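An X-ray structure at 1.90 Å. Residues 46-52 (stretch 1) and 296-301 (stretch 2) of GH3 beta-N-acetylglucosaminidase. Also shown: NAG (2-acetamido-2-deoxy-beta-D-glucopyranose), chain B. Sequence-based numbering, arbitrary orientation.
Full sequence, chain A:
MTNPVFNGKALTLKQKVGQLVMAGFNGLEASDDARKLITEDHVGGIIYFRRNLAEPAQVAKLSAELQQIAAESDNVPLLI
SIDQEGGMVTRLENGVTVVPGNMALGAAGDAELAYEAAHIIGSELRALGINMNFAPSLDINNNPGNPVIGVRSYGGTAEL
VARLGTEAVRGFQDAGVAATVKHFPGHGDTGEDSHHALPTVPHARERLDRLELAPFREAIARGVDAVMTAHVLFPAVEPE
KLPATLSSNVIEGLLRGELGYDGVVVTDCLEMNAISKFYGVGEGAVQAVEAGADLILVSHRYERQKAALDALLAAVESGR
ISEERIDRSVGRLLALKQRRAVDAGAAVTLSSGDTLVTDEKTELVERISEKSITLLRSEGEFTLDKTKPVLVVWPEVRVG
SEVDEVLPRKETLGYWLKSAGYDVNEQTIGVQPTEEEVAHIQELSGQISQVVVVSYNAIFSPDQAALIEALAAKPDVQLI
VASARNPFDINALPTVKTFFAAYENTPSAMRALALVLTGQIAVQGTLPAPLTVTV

Stretch 1 (46-52) IIYFRRN
Stretch 2 (296-301) ILVSHR

Residues 46-52 and 296-301, at least 248 positions apart wherever they touch, run nearly parallel (CA 47 to 51 against CA 297 to 300, 17° apart). Ile 47 and Ser 299 set the register, their CA atoms 6.6 Å apart. No backbone-to-backbone hydrogen bond links the stretches; the contact is made mainly by side chains and buries 260 Å² in total.

Stretch 1 enters as a strand. Ile 46 (phi/psi -126/138, chi1 and chi2 m) points away, whereas Ile 47 (-114/133, chi1 and chi2 t) points toward stretch 2. Its CG2 lies 3.9 Å from CD1 of Leu 297, a buried apolar contact. Leu 297 (-96/121, chi1 t, chi2 p), in strand 296-298, points its CA-to-CB bond sideways, but the side-chain end comes nearer. Tyr 48 (-92/145, chi1 m) again points away.

Phe 49 (-125/179, chi1 m, chi2 84°) returns toward stretch 2. Its CE1 packs 3.5 Å from CB of Ser 299 (-80/-26, chi1 m), and CE1 of His 300 lies over one ring face, 3.6 Å from Phe 49 CZ. The two rings are oblique, centroids 4.5 Å apart and planes at 47°. NAG O6 lies at the edge of the Phe 49 ring, near its plane, 3.4 Å from CE2.

A 3-10 segment follows: Arg 50 (-52/-35), Arg 51 (-61/-22) and Asn 52 (-95/-2). Phe 49 N donates to Asn 52 OD1, and Asn 52 N to Phe 49 O (both 2.9 Å), closing the turn. Arg 51 (chi1 p, chi2 and chi3 t, chi4 -124°) extends its guanidinium edge to stretch 2: NH1 donates to ND1 of His 300 (3.0 Å, 162°), and NH2 to Ser 299 O (3.0 Å, 130°). His 300 (-127/-55, chi1 m, chi2 -61°) accepts through the in-plane lone pair of ND1, which therefore carries no proton; the cationic guanidinium supplies the N-H groups.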

# COMPACT_ATOMS: atom_id res chain seq x y z
N ILE A 46 -15.19 -8.87 4.20
CA ILE A 46 -15.31 -7.44 4.49
C ILE A 46 -13.94 -6.81 4.32
O ILE A 46 -12.94 -7.40 4.74
CB ILE A 46 -15.82 -7.20 5.93
CG1 ILE A 46 -17.21 -7.81 6.14
CG2 ILE A 46 -15.80 -5.69 6.29
CD1 ILE A 46 -18.32 -7.05 5.39
N ILE A 47 -13.88 -5.64 3.70
CA ILE A 47 -12.65 -4.85 3.65
C ILE A 47 -12.87 -3.56 4.45
O ILE A 47 -13.89 -2.89 4.30
CB ILE A 47 -12.21 -4.53 2.21
CG1 ILE A 47 -10.97 -3.62 2.22
CG2 ILE A 47 -13.36 -3.92 1.39
CD1 ILE A 47 -10.23 -3.52 0.90
N TYR A 48 -11.90 -3.24 5.31
CA TYR A 48 -11.91 -2.02 6.11
C TYR A 48 -11.19 -0.88 5.39
O TYR A 48 -10.17 -1.08 4.71
CB TYR A 48 -11.20 -2.24 7.45
CG TYR A 48 -11.91 -3.08 8.49
CD1 TYR A 48 -13.30 -3.18 8.52
CD2 TYR A 48 -11.18 -3.75 9.47
CE1 TYR A 48 -13.95 -3.94 9.51
CE2 TYR A 48 -11.81 -4.51 10.45
CZ TYR A 48 -13.20 -4.60 10.46
OH TYR A 48 -13.82 -5.34 11.44
N PHE A 49 -11.70 0.34 5.59
CA PHE A 49 -11.00 1.58 5.24
C PHE A 49 -10.91 2.47 6.48
O PHE A 49 -11.37 2.10 7.56
CB PHE A 49 -11.69 2.27 4.06
CG PHE A 49 -11.51 1.51 2.77
CD1 PHE A 49 -12.36 0.46 2.46
CD2 PHE A 49 -10.44 1.78 1.94
CE1 PHE A 49 -12.18 -0.29 1.30
CE2 PHE A 49 -10.24 1.04 0.77
CZ PHE A 49 -11.11 0.00 0.45
N ARG A 50 -10.28 3.64 6.32
CA ARG A 50 -10.07 4.57 7.43
C ARG A 50 -11.38 4.87 8.18
O ARG A 50 -11.38 5.03 9.40
CB ARG A 50 -9.42 5.87 6.91
CG ARG A 50 -9.08 6.91 7.97
CD ARG A 50 -8.08 7.97 7.43
NE ARG A 50 -6.87 7.35 6.91
CZ ARG A 50 -5.78 7.10 7.64
NH1 ARG A 50 -5.72 7.45 8.91
NH2 ARG A 50 -4.73 6.50 7.09
N ARG A 51 -12.49 4.94 7.44
CA ARG A 51 -13.80 5.22 8.04
C ARG A 51 -14.23 4.17 9.06
O ARG A 51 -15.07 4.47 9.91
CB ARG A 51 -14.87 5.31 6.94
CG ARG A 51 -14.99 4.00 6.13
CD ARG A 51 -15.94 4.08 4.93
NE ARG A 51 -15.97 2.79 4.23
CZ ARG A 51 -15.70 2.61 2.94
NH1 ARG A 51 -15.39 3.65 2.16
NH2 ARG A 51 -15.74 1.38 2.43
N ASN A 52 -13.67 2.96 9.01
CA ASN A 52 -14.00 1.91 9.97
C ASN A 52 -13.03 1.84 11.13
O ASN A 52 -13.21 0.99 12.01
CB ASN A 52 -14.03 0.53 9.30
CG ASN A 52 -14.84 0.52 8.02
OD1 ASN A 52 -14.28 0.38 6.92
ND2 ASN A 52 -16.16 0.64 8.15
N ILE A 296 -14.26 -11.27 -5.61
CA ILE A 296 -14.61 -10.03 -6.30
C ILE A 296 -14.62 -8.91 -5.27
O ILE A 296 -15.42 -8.93 -4.32
CB ILE A 296 -15.99 -10.15 -6.96
CG1 ILE A 296 -16.03 -11.29 -7.99
CG2 ILE A 296 -16.46 -8.81 -7.52
CD1 ILE A 296 -14.84 -11.40 -8.88
N LEU A 297 -13.74 -7.93 -5.43
CA LEU A 297 -13.61 -6.84 -4.47
C LEU A 297 -14.43 -5.64 -4.93
O LEU A 297 -14.21 -5.11 -6.03
CB LEU A 297 -12.14 -6.46 -4.30
CG LEU A 297 -11.83 -5.32 -3.32
CD1 LEU A 297 -12.34 -5.65 -1.91
CD2 LEU A 297 -10.34 -5.05 -3.31
N VAL A 298 -15.39 -5.21 -4.11
CA VAL A 298 -16.20 -4.03 -4.41
C VAL A 298 -16.25 -3.21 -3.12
O VAL A 298 -17.08 -3.44 -2.24
CB VAL A 298 -17.61 -4.39 -4.91
CG1 VAL A 298 -18.29 -3.13 -5.47
CG2 VAL A 298 -17.53 -5.46 -6.02
N SER A 299 -15.35 -2.22 -3.01
CA SER A 299 -14.98 -1.68 -1.70
C SER A 299 -15.97 -0.67 -1.11
O SER A 299 -16.00 -0.51 0.12
CB SER A 299 -13.61 -1.00 -1.77
OG SER A 299 -12.60 -1.93 -2.11
N HIS A 300 -16.75 0.04 -1.92
CA HIS A 300 -17.32 1.27 -1.37
C HIS A 300 -18.84 1.41 -1.49
O HIS A 300 -19.53 1.64 -0.49
CB HIS A 300 -16.62 2.47 -2.04
CG HIS A 300 -15.14 2.52 -1.77
ND1 HIS A 300 -14.62 2.63 -0.50
CD2 HIS A 300 -14.08 2.43 -2.61
CE1 HIS A 300 -13.30 2.63 -0.57
NE2 HIS A 300 -12.95 2.50 -1.84
N ARG A 301 -19.37 1.30 -2.70
CA ARG A 301 -20.76 1.66 -2.96
C ARG A 301 -21.65 0.43 -2.88
O ARG A 301 -21.50 -0.51 -3.67
CB ARG A 301 -20.90 2.32 -4.33
CG ARG A 301 -19.85 3.39 -4.60
CD ARG A 301 -20.37 4.48 -5.50
NE ARG A 301 -21.54 5.11 -4.89
CZ ARG A 301 -22.32 5.99 -5.51
NH1 ARG A 301 -22.05 6.35 -6.76
NH2 ARG A 301 -23.37 6.50 -4.87
C1 NAG B . -7.11 -0.41 -5.38
C2 NAG B . -5.58 -0.57 -5.20
C3 NAG B . -5.24 -1.83 -4.38
C4 NAG B . -6.09 -1.92 -3.12
C5 NAG B . -7.56 -1.82 -3.49
C6 NAG B . -8.50 -1.89 -2.31
C7 NAG B . -3.85 0.09 -6.84
C8 NAG B . -3.32 -0.14 -8.23
N2 NAG B . -4.93 -0.63 -6.50
O1 NAG B . -7.35 0.88 -5.85
O3 NAG B . -3.86 -1.84 -4.03
O4 NAG B . -5.85 -3.15 -2.44
O5 NAG B . -7.77 -0.55 -4.12
O6 NAG B . -8.42 -0.72 -1.51
O7 NAG B . -3.32 0.87 -6.05